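Local coordinates for Thiol:disulfide interchange protein DsbA (Neisseria meningitidis serogroup B, PDB 2ZNM) that probably acts as a periplasmic thiol:disulfide oxidoreductase of the DsbA type, exchanging disulfide bonds through a redox-active cysteine pair in a thioredoxin fold, at residues Ser21-Glu25 with Val182-Arg186; Gly31-His36 with Val91-Tyr96; Arg73-Val78 with Leu123-Asp128. All coordinates share one frame; numbering follows the deposited sequence.

Contact 1 of 3, residues Ser21-Glu25 with Val182-Arg186; sequences SGKIE and VREER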
loop_
_atom_site.group_PDB
_atom_site.type_symbol
_atom_site.label_atom_id
_atom_site.label_comp_id
_atom_site.label_asym_id
_atom_site.label_seq_id
_atom_site.Cartn_x
_atom_site.Cartn_y
_atom_site.Cartn_z
ATOM N N SER A 21 6.530 -12.697 -10.586
ATOM C CA SER A 21 7.464 -12.530 -11.702
ATOM C C SER A 21 6.739 -12.531 -13.045
ATOM O O SER A 21 5.586 -12.965 -13.140
ATOM C CB SER A 21 8.543 -13.606 -11.681
ATOM O OG SER A 21 9.513 -13.307 -10.696
ATOM N N GLY A 22 7.408 -12.025 -14.078
ATOM C CA GLY A 22 6.823 -11.975 -15.421
ATOM C C GLY A 22 6.010 -10.719 -15.692
ATOM O O GLY A 22 6.137 -10.123 -16.764
ATOM N N LYS A 23 5.162 -10.341 -14.730
ATOM C CA LYS A 23 4.428 -9.066 -14.755
ATOM C C LYS A 23 5.253 -7.935 -14.141
ATOM O O LYS A 23 6.269 -8.175 -13.491
ATOM C CB LYS A 23 3.090 -9.182 -14.015
ATOM C CG LYS A 23 2.078 -10.098 -14.683
ATOM C CD LYS A 23 1.044 -10.590 -13.686
ATOM C CE LYS A 23 0.678 -12.051 -13.946
ATOM N NZ LYS A 23 -0.549 -12.422 -13.177
ATOM N N ILE A 24 4.801 -6.706 -14.359
ATOM C CA ILE A 24 5.481 -5.511 -13.881
ATOM C C ILE A 24 4.723 -4.976 -12.678
ATOM O O ILE A 24 3.563 -4.552 -12.785
ATOM C CB ILE A 24 5.608 -4.431 -14.999
ATOM C CG1 ILE A 24 6.281 -5.024 -16.243
ATOM C CG2 ILE A 24 6.397 -3.226 -14.515
ATOM C CD1 ILE A 24 6.030 -4.248 -17.517
ATOM N N GLU A 25 5.383 -5.011 -11.524
ATOM C CA GLU A 25 4.786 -4.525 -10.289
ATOM C C GLU A 25 4.761 -3.012 -10.231
ATOM O O GLU A 25 5.704 -2.335 -10.641
ATOM C CB GLU A 25 5.548 -5.069 -9.087
ATOM C CG GLU A 25 4.978 -4.698 -7.713
ATOM C CD GLU A 25 5.656 -5.505 -6.609
ATOM O OE1 GLU A 25 5.252 -6.674 -6.395
ATOM O OE2 GLU A 25 6.606 -4.980 -5.978
ATOM N N VAL A 182 10.622 -0.544 -17.859
ATOM C CA VAL A 182 10.878 -1.865 -17.285
ATOM C C VAL A 182 10.619 -2.979 -18.308
ATOM O O VAL A 182 11.446 -3.877 -18.473
ATOM C CB VAL A 182 10.056 -2.077 -15.951
ATOM C CG1 VAL A 182 9.978 -3.541 -15.552
ATOM C CG2 VAL A 182 10.647 -1.253 -14.809
ATOM N N ARG A 183 9.486 -2.901 -18.999
ATOM C CA ARG A 183 9.093 -3.903 -19.993
ATOM C C ARG A 183 10.157 -4.086 -21.075
ATOM O O ARG A 183 10.580 -5.211 -21.354
ATOM C CB ARG A 183 7.748 -3.527 -20.621
ATOM C CG ARG A 183 7.302 -4.402 -21.787
ATOM C CD ARG A 183 5.833 -4.162 -22.110
ATOM N NE ARG A 183 5.512 -2.737 -22.196
ATOM C CZ ARG A 183 4.430 -2.175 -21.671
ATOM N NH1 ARG A 183 3.558 -2.909 -20.998
ATOM N NH2 ARG A 183 4.228 -0.871 -21.808
ATOM N N GLU A 184 10.569 -2.964 -21.666
ATOM C CA GLU A 184 11.587 -2.915 -22.710
ATOM C C GLU A 184 12.931 -3.436 -22.193
ATOM O O GLU A 184 13.595 -4.221 -22.874
ATOM C CB GLU A 184 11.689 -1.483 -23.271
ATOM C CG GLU A 184 13.056 -1.048 -23.809
ATOM C CD GLU A 184 13.305 -1.450 -25.251
ATOM O OE1 GLU A 184 12.438 -1.178 -26.112
ATOM O OE2 GLU A 184 14.383 -2.022 -25.527
ATOM N N GLU A 185 13.312 -3.029 -20.982
ATOM C CA GLU A 185 14.610 -3.440 -20.435
ATOM C C GLU A 185 14.673 -4.950 -20.123
ATOM O O GLU A 185 15.737 -5.567 -20.229
ATOM C CB GLU A 185 15.038 -2.555 -19.243
ATOM C CG GLU A 185 14.564 -2.997 -17.871
ATOM C CD GLU A 185 15.014 -2.065 -16.741
ATOM O OE1 GLU A 185 14.830 -2.443 -15.565
ATOM O OE2 GLU A 185 15.544 -0.963 -17.016
ATOM N N ARG A 186 13.525 -5.532 -19.777
ATOM C CA ARG A 186 13.404 -6.972 -19.535
ATOM C C ARG A 186 13.116 -7.768 -20.818
ATOM O O ARG A 186 12.219 -8.618 -20.859
ATOM C CB ARG A 186 12.343 -7.235 -18.456
ATOM C CG ARG A 186 12.923 -7.279 -17.049
ATOM C CD ARG A 186 12.086 -6.512 -16.032
ATOM N NE ARG A 186 10.783 -7.126 -15.764
ATOM C CZ ARG A 186 10.111 -7.008 -14.618
ATOM N NH1 ARG A 186 10.610 -6.307 -13.604
ATOM N NH2 ARG A 186 8.933 -7.604 -14.484
#

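Contact 2 of 3, residues Gly31-His36 with Val91-Tyr96; sequences GYFCVH and VFKAVY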
loop_
_atom_site.group_PDB
_atom_site.type_symbol
_atom_site.label_atom_id
_atom_site.label_comp_id
_atom_site.label_asym_id
_atom_site.label_seq_id
_atom_site.Cartn_x
_atom_site.Cartn_y
_atom_site.Cartn_z
ATOM N N GLY A 31 -0.223 4.844 4.145
ATOM C CA GLY A 31 -0.647 4.819 5.532
ATOM C C GLY A 31 -2.129 5.092 5.603
ATOM O O GLY A 31 -2.668 5.805 4.761
ATOM N N TYR A 32 -2.798 4.530 6.606
ATOM C CA TYR A 32 -4.207 4.853 6.874
ATOM C C TYR A 32 -4.415 6.269 7.431
ATOM O O TYR A 32 -5.559 6.714 7.629
ATOM C CB TYR A 32 -4.820 3.824 7.814
ATOM C CG TYR A 32 -5.127 2.498 7.168
ATOM C CD1 TYR A 32 -6.100 2.393 6.166
ATOM C CD2 TYR A 32 -4.468 1.340 7.571
ATOM C CE1 TYR A 32 -6.391 1.171 5.570
ATOM C CE2 TYR A 32 -4.748 0.107 6.981
ATOM C CZ TYR A 32 -5.714 0.034 5.986
ATOM O OH TYR A 32 -6.001 -1.177 5.409
ATOM N N PHE A 33 -3.311 6.967 7.703
ATOM C CA PHE A 33 -3.358 8.363 8.128
ATOM C C PHE A 33 -3.254 9.322 6.929
ATOM O O PHE A 33 -3.171 10.544 7.122
ATOM C CB PHE A 33 -2.217 8.639 9.113
ATOM C CG PHE A 33 -0.919 8.064 8.666
ATOM C CD1 PHE A 33 -0.231 8.624 7.594
ATOM C CD2 PHE A 33 -0.408 6.924 9.275
ATOM C CE1 PHE A 33 0.953 8.065 7.152
ATOM C CE2 PHE A 33 0.760 6.377 8.845
ATOM C CZ PHE A 33 1.445 6.934 7.782
ATOM N N CYS A 34 -3.215 8.767 5.708
ATOM C CA CYS A 34 -3.257 9.561 4.476
ATOM C C CYS A 34 -4.695 10.009 4.269
ATOM O O CYS A 34 -5.594 9.177 4.204
ATOM C CB CYS A 34 -2.771 8.753 3.255
ATOM S SG CYS A 34 -1.021 8.168 3.271
ATOM N N VAL A 35 -4.923 11.316 4.184
ATOM C CA VAL A 35 -6.291 11.838 4.177
ATOM C C VAL A 35 -6.838 12.008 2.759
ATOM O O VAL A 35 -6.326 12.797 1.952
ATOM C CB VAL A 35 -6.457 13.129 5.037
ATOM C CG1 VAL A 35 -7.919 13.625 5.026
ATOM C CG2 VAL A 35 -6.005 12.856 6.467
ATOM N N HIS A 36 -7.882 11.232 2.480
ATOM C CA HIS A 36 -8.538 11.209 1.183
ATOM C C HIS A 36 -9.970 11.612 1.380
ATOM O O HIS A 36 -10.619 11.170 2.330
ATOM C CB HIS A 36 -8.489 9.804 0.590
ATOM C CG HIS A 36 -7.103 9.267 0.438
ATOM N ND1 HIS A 36 -6.657 8.156 1.120
ATOM C CD2 HIS A 36 -6.063 9.687 -0.322
ATOM C CE1 HIS A 36 -5.397 7.923 0.801
ATOM N NE2 HIS A 36 -5.014 8.832 -0.079
ATOM N N VAL A 91 -11.801 1.712 7.616
ATOM C CA VAL A 91 -10.508 1.730 8.303
ATOM C C VAL A 91 -9.871 3.134 8.256
ATOM O O VAL A 91 -9.469 3.678 9.292
ATOM C CB VAL A 91 -9.526 0.652 7.771
ATOM C CG1 VAL A 91 -8.190 0.736 8.503
ATOM C CG2 VAL A 91 -10.120 -0.747 7.916
ATOM N N PHE A 92 -9.779 3.727 7.068
ATOM C CA PHE A 92 -9.342 5.119 6.976
ATOM C C PHE A 92 -10.087 6.015 7.967
ATOM O O PHE A 92 -9.466 6.804 8.685
ATOM C CB PHE A 92 -9.536 5.660 5.553
ATOM C CG PHE A 92 -8.467 5.236 4.592
ATOM C CD1 PHE A 92 -7.249 5.909 4.551
ATOM C CD2 PHE A 92 -8.683 4.186 3.715
ATOM C CE1 PHE A 92 -6.261 5.532 3.662
ATOM C CE2 PHE A 92 -7.696 3.792 2.830
ATOM C CZ PHE A 92 -6.482 4.467 2.802
ATOM N N LYS A 93 -11.414 5.881 8.009
ATOM C CA LYS A 93 -12.271 6.787 8.764
ATOM C C LYS A 93 -12.018 6.668 10.258
ATOM O O LYS A 93 -12.083 7.656 10.984
ATOM C CB LYS A 93 -13.742 6.507 8.455
ATOM C CG LYS A 93 -14.730 7.398 9.217
ATOM C CD LYS A 93 -16.155 7.221 8.733
ATOM C CE LYS A 93 -17.139 7.427 9.852
ATOM N NZ LYS A 93 -18.528 7.628 9.302
ATOM N N ALA A 94 -11.753 5.447 10.709
ATOM C CA ALA A 94 -11.494 5.166 12.110
ATOM C C ALA A 94 -10.133 5.770 12.495
ATOM O O ALA A 94 -9.993 6.378 13.543
ATOM C CB ALA A 94 -11.519 3.662 12.342
ATOM N N VAL A 95 -9.146 5.605 11.620
ATOM C CA VAL A 95 -7.830 6.193 11.806
ATOM C C VAL A 95 -7.925 7.740 11.804
ATOM O O VAL A 95 -7.335 8.389 12.677
ATOM C CB VAL A 95 -6.808 5.610 10.781
ATOM C CG1 VAL A 95 -5.451 6.288 10.888
ATOM C CG2 VAL A 95 -6.635 4.100 10.998
ATOM N N TYR A 96 -8.719 8.308 10.881
ATOM C CA TYR A 96 -8.954 9.768 10.809
ATOM C C TYR A 96 -9.579 10.362 12.062
ATOM O O TYR A 96 -9.223 11.458 12.474
ATOM C CB TYR A 96 -9.877 10.160 9.650
ATOM C CG TYR A 96 -9.402 9.867 8.240
ATOM C CD1 TYR A 96 -8.103 9.416 7.973
ATOM C CD2 TYR A 96 -10.260 10.070 7.156
ATOM C CE1 TYR A 96 -7.694 9.148 6.661
ATOM C CE2 TYR A 96 -9.849 9.810 5.854
ATOM C CZ TYR A 96 -8.575 9.349 5.615
ATOM O OH TYR A 96 -8.189 9.093 4.321
#

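Contact 3 of 3, residues Arg73-Val78 with Leu123-Asp128; sequences RMAAAV and LMRAYD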
loop_
_atom_site.group_PDB
_atom_site.type_symbol
_atom_site.label_atom_id
_atom_site.label_comp_id
_atom_site.label_asym_id
_atom_site.label_seq_id
_atom_site.Cartn_x
_atom_site.Cartn_y
_atom_site.Cartn_z
ATOM N N ARG A 73 -0.697 -4.506 10.493
ATOM C CA ARG A 73 -1.462 -5.743 10.697
ATOM C C ARG A 73 -2.918 -5.632 10.223
ATOM O O ARG A 73 -3.470 -6.601 9.688
ATOM C CB ARG A 73 -1.431 -6.141 12.167
ATOM C CG ARG A 73 -1.969 -7.525 12.432
ATOM C CD ARG A 73 -1.809 -7.899 13.878
ATOM N NE ARG A 73 -2.248 -9.271 14.097
ATOM C CZ ARG A 73 -2.149 -9.923 15.246
ATOM N NH1 ARG A 73 -1.616 -9.343 16.311
ATOM N NH2 ARG A 73 -2.586 -11.166 15.325
HETATM N N MSE A 74 -3.535 -4.460 10.434
HETATM C CA MSE A 74 -4.855 -4.171 9.868
HETATM C C MSE A 74 -4.837 -4.231 8.326
HETATM O O MSE A 74 -5.682 -4.897 7.713
HETATM C CB MSE A 74 -5.380 -2.820 10.357
HETATM C CG MSE A 74 -6.803 -2.497 9.897
HETATM SE SE MSE A 74 -8.132 -3.883 10.362
HETATM C CE MSE A 74 -8.552 -3.353 12.205
ATOM N N ALA A 75 -3.864 -3.558 7.712
ATOM C CA ALA A 75 -3.719 -3.577 6.250
ATOM C C ALA A 75 -3.549 -4.992 5.744
ATOM O O ALA A 75 -4.111 -5.346 4.723
ATOM C CB ALA A 75 -2.540 -2.711 5.799
ATOM N N ALA A 76 -2.767 -5.802 6.450
ATOM C CA ALA A 76 -2.576 -7.181 6.038
ATOM C C ALA A 76 -3.870 -7.961 6.177
ATOM O O ALA A 76 -4.200 -8.739 5.306
ATOM C CB ALA A 76 -1.448 -7.847 6.826
ATOM N N ALA A 77 -4.598 -7.753 7.273
ATOM C CA ALA A 77 -5.880 -8.428 7.496
ATOM C C ALA A 77 -6.885 -8.158 6.366
ATOM O O ALA A 77 -7.477 -9.094 5.826
ATOM C CB ALA A 77 -6.463 -8.026 8.833
ATOM N N VAL A 78 -7.048 -6.879 6.014
ATOM C CA VAL A 78 -7.941 -6.425 4.949
ATOM C C VAL A 78 -7.603 -7.075 3.602
ATOM O O VAL A 78 -8.474 -7.674 2.950
ATOM C CB VAL A 78 -7.905 -4.884 4.825
ATOM C CG1 VAL A 78 -8.705 -4.423 3.637
ATOM C CG2 VAL A 78 -8.439 -4.210 6.115
ATOM N N LEU A 123 -12.826 -10.511 8.701
ATOM C CA LEU A 123 -11.673 -9.644 8.816
ATOM C C LEU A 123 -10.766 -10.021 9.984
ATOM O O LEU A 123 -9.539 -9.959 9.869
ATOM C CB LEU A 123 -12.126 -8.195 8.978
ATOM C CG LEU A 123 -11.031 -7.129 8.970
ATOM C CD1 LEU A 123 -10.167 -7.273 7.729
ATOM C CD2 LEU A 123 -11.631 -5.739 9.059
HETATM N N MSE A 124 -11.378 -10.379 11.107
HETATM C CA MSE A 124 -10.632 -10.701 12.315
HETATM C C MSE A 124 -9.995 -12.091 12.271
HETATM O O MSE A 124 -8.957 -12.318 12.882
HETATM C CB MSE A 124 -11.510 -10.516 13.557
HETATM C CG MSE A 124 -11.699 -9.056 13.947
HETATM SE SE MSE A 124 -10.001 -8.044 14.052
HETATM C CE MSE A 124 -10.061 -7.022 12.399
ATOM N N ARG A 125 -10.623 -12.999 11.529
ATOM C CA ARG A 125 -10.072 -14.320 11.230
ATOM C C ARG A 125 -8.755 -14.168 10.465
ATOM O O ARG A 125 -7.784 -14.846 10.761
ATOM C CB ARG A 125 -11.082 -15.111 10.395
ATOM C CG ARG A 125 -11.423 -16.478 10.941
ATOM C CD ARG A 125 -12.923 -16.765 10.814
ATOM N NE ARG A 125 -13.422 -16.581 9.446
ATOM C CZ ARG A 125 -14.669 -16.222 9.134
ATOM N NH1 ARG A 125 -15.576 -15.994 10.082
ATOM N NH2 ARG A 125 -15.011 -16.084 7.860
ATOM N N ALA A 126 -8.724 -13.260 9.493
ATOM C CA ALA A 126 -7.501 -12.961 8.750
ATOM C C ALA A 126 -6.481 -12.228 9.627
ATOM O O ALA A 126 -5.269 -12.379 9.449
ATOM C CB ALA A 126 -7.815 -12.133 7.509
ATOM N N TYR A 127 -6.992 -11.444 10.567
ATOM C CA TYR A 127 -6.190 -10.604 11.444
ATOM C C TYR A 127 -5.343 -11.424 12.430
ATOM O O TYR A 127 -4.210 -11.047 12.743
ATOM C CB TYR A 127 -7.136 -9.672 12.200
ATOM C CG TYR A 127 -6.495 -8.552 12.965
ATOM C CD1 TYR A 127 -6.460 -7.260 12.440
ATOM C CD2 TYR A 127 -5.960 -8.770 14.233
ATOM C CE1 TYR A 127 -5.895 -6.211 13.151
ATOM C CE2 TYR A 127 -5.386 -7.735 14.947
ATOM C CZ TYR A 127 -5.358 -6.455 14.409
ATOM O OH TYR A 127 -4.794 -5.428 15.131
ATOM N N ASP A 128 -5.902 -12.539 12.900
ATOM C CA ASP A 128 -5.273 -13.376 13.918
ATOM C C ASP A 128 -4.623 -14.604 13.302
ATOM O O ASP A 128 -4.282 -15.563 14.006
ATOM C CB ASP A 128 -6.305 -13.809 14.962
ATOM C CG ASP A 128 -6.787 -12.659 15.838
ATOM O OD1 ASP A 128 -6.098 -11.623 15.928
ATOM O OD2 ASP A 128 -7.860 -12.806 16.458
#

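Contact 1 of 3, residues Ser21-Glu25 with Val182-Arg186
Ile24, the first residue of strand 24-30, pushes its side chain against Val182 and Arg183 in the last turn of helix 167-185, and this is the tight half of the contact. With CG2 anti to the backbone N and CG1 beside it (chi1 -54°), the two branches divide the work. CG2 lies 3.7 Å from Val182 CG1, the two side chains running alongside each other and pointing opposite ways, while CG1 carries CD1 out to Arg183, where CD1 meets the aliphatic CB at 3.6 Å. Ile24 and Val182 are both buried. The charged end of Arg183 runs on past the isoleucine to a salt bridge with Asp54.

The other half is loose and faces solvent. Arg186, where the chain has just left helical geometry, bends back over Val182, whose CG1 sits 3.2 Å above the guanidinium plane, toward the rim. From there NH2 reaches Lys23 O at 2.9 Å. The oxygen lies at the guanidinium edge, in its plane, yet the N-H points well off it, with an angle of only 121°, and the bond is weak. Lys23 O also accepts a hydrogen bond from Gln18 NE2. Gly22, with O 4.4 Å from Arg186 NH2, only skirts the arginine, and Lys23 points its CB away from the helix.

Strand start and helix end are thus joined by a small apolar patch with a polar fringe. The chemistry implies that methyl contacts carry the fit, while the bent arginine adds a single poorly aligned bond at the surface.

Contact 2 of 3, residues Gly31-His36 with Val91-Tyr96
Phe92 has an aromatic edge turned to each of its faces. From one side Tyr32 comes edge-to-face, with centroids 5.0 Å apart, planes at 71° and CD1 over the centre of the phenylalanine; on the opposite face His36 turns its edge in, more offset, with ND1 3.7 Å from Phe92 CE1. The Tyr32 ring in turn carries Val91 CG1 on one face, a CH-pi contact 3.4 Å from the centroid and almost on the ring normal. The chi1 of Val91, 179°, sets CG1 opposite the backbone N and so over the middle of the tyrosine ring. Tyr32 OH is hydrogen-bonded to Asn88.

The Tyr96 ring lies between Phe92 O on one face and Val35 CG2 on the other, with Cys34 O near its plane at the edge. Its hydroxyl both gives and accepts: OH donates to Cys34 O at 2.6 Å, in the carbonyl plane and on a lone pair, and receives His36 N at 2.8 Å (N-H...O 154°). One phenol oxygen thereby ties together the backbone on both sides of Val35. Val95 packs on the turn backbone, its CG1 3.3 Å from Tyr32 O and its CG2 against Tyr32 CB.

A type I turn runs from Gly31 to Cys34, and Gly31 N makes a weak hydrogen bond to Cys34 SG at 3.5 Å. Cys34 and Cys37, the predicted redox pair, form no disulfide in this model. Helix 84-97 thus braces the Cys-Val-His-Cys segment after strand 24-30, the CXXC active-site motif of the thioredoxin fold.

Contact 3 of 3, residues Arg73-Val78 with Leu123-Asp128
Helices 69-81 and 120-127 cross steeply: the axes of their segments 73-78 and 123-127 pass within 8.2 Å, their directions 120° apart, with Ala77 and Tyr127 at the crossing point, CA to CA 4.5 Å. Both belong to the helical domain that DsbA proteins insert into the thioredoxin fold. The small Ala77 allows this approach: its CB touches Tyr127 CA and CD1, and its O lies against Ala126 CB.

On one flank Leu123 CD1 packs over the helix backbone, 3.6 Å from Val78 N, and beside Val78 CG2. Its other methyl, CD2, faces the SE of selenomethionine Met74 at 4.2 Å. Met74 bends at both later torsions, which brings CE to Tyr127 CE1 and to the CE of Met124, a second selenomethionine. SE itself stands at the edge of the tyrosine ring, a Met-aromatic contact. Ala76 of helix 69-81 touches helix 130-145.

Arg73 lies over one face of the same ring. Its chain, extended from CG to NE, passes over the Tyr127 ring with CD 4.1 Å from the centroid, a CH-pi contact, and the guanidinium lies only 12° from parallel to the ring. Asp128 OD1 is an ionic partner of Arg73 NH2 through charge alone, since no N-H aims at it; the same oxygen has a salt bridge to Arg105. Two guanidinium nitrogens hold the last helical carbonyl: Arg73 NE at 3.0 Å and NH2 at 3.1 Å both donate to Tyr127 O, from the same face of its carbonyl plane.

Overall arrangement
Contacts 2 and 3 are neighbours, about 16 Å from centre to centre, and they share a boundary: Tyr32 OH of contact 2 lies 3.4 Å from Ala75 CA of contact 3, and Val91 CG1 sits 3.8 Å from Met74 CG. Helices 69-81 and 84-97 are consecutive in the chain, so the helical crossing adjoins, through these two helices, the segment of the predicted redox cysteines. Contact 1 stands apart, its centre about 32 Å from that of contact 2 and about 30 Å from that of contact 3, with no touch to either. It lies across the chain's centre from contact 2, yet strand 24-30 starts there and leads directly into the active-site segment. Along the sequence it encloses both other contacts.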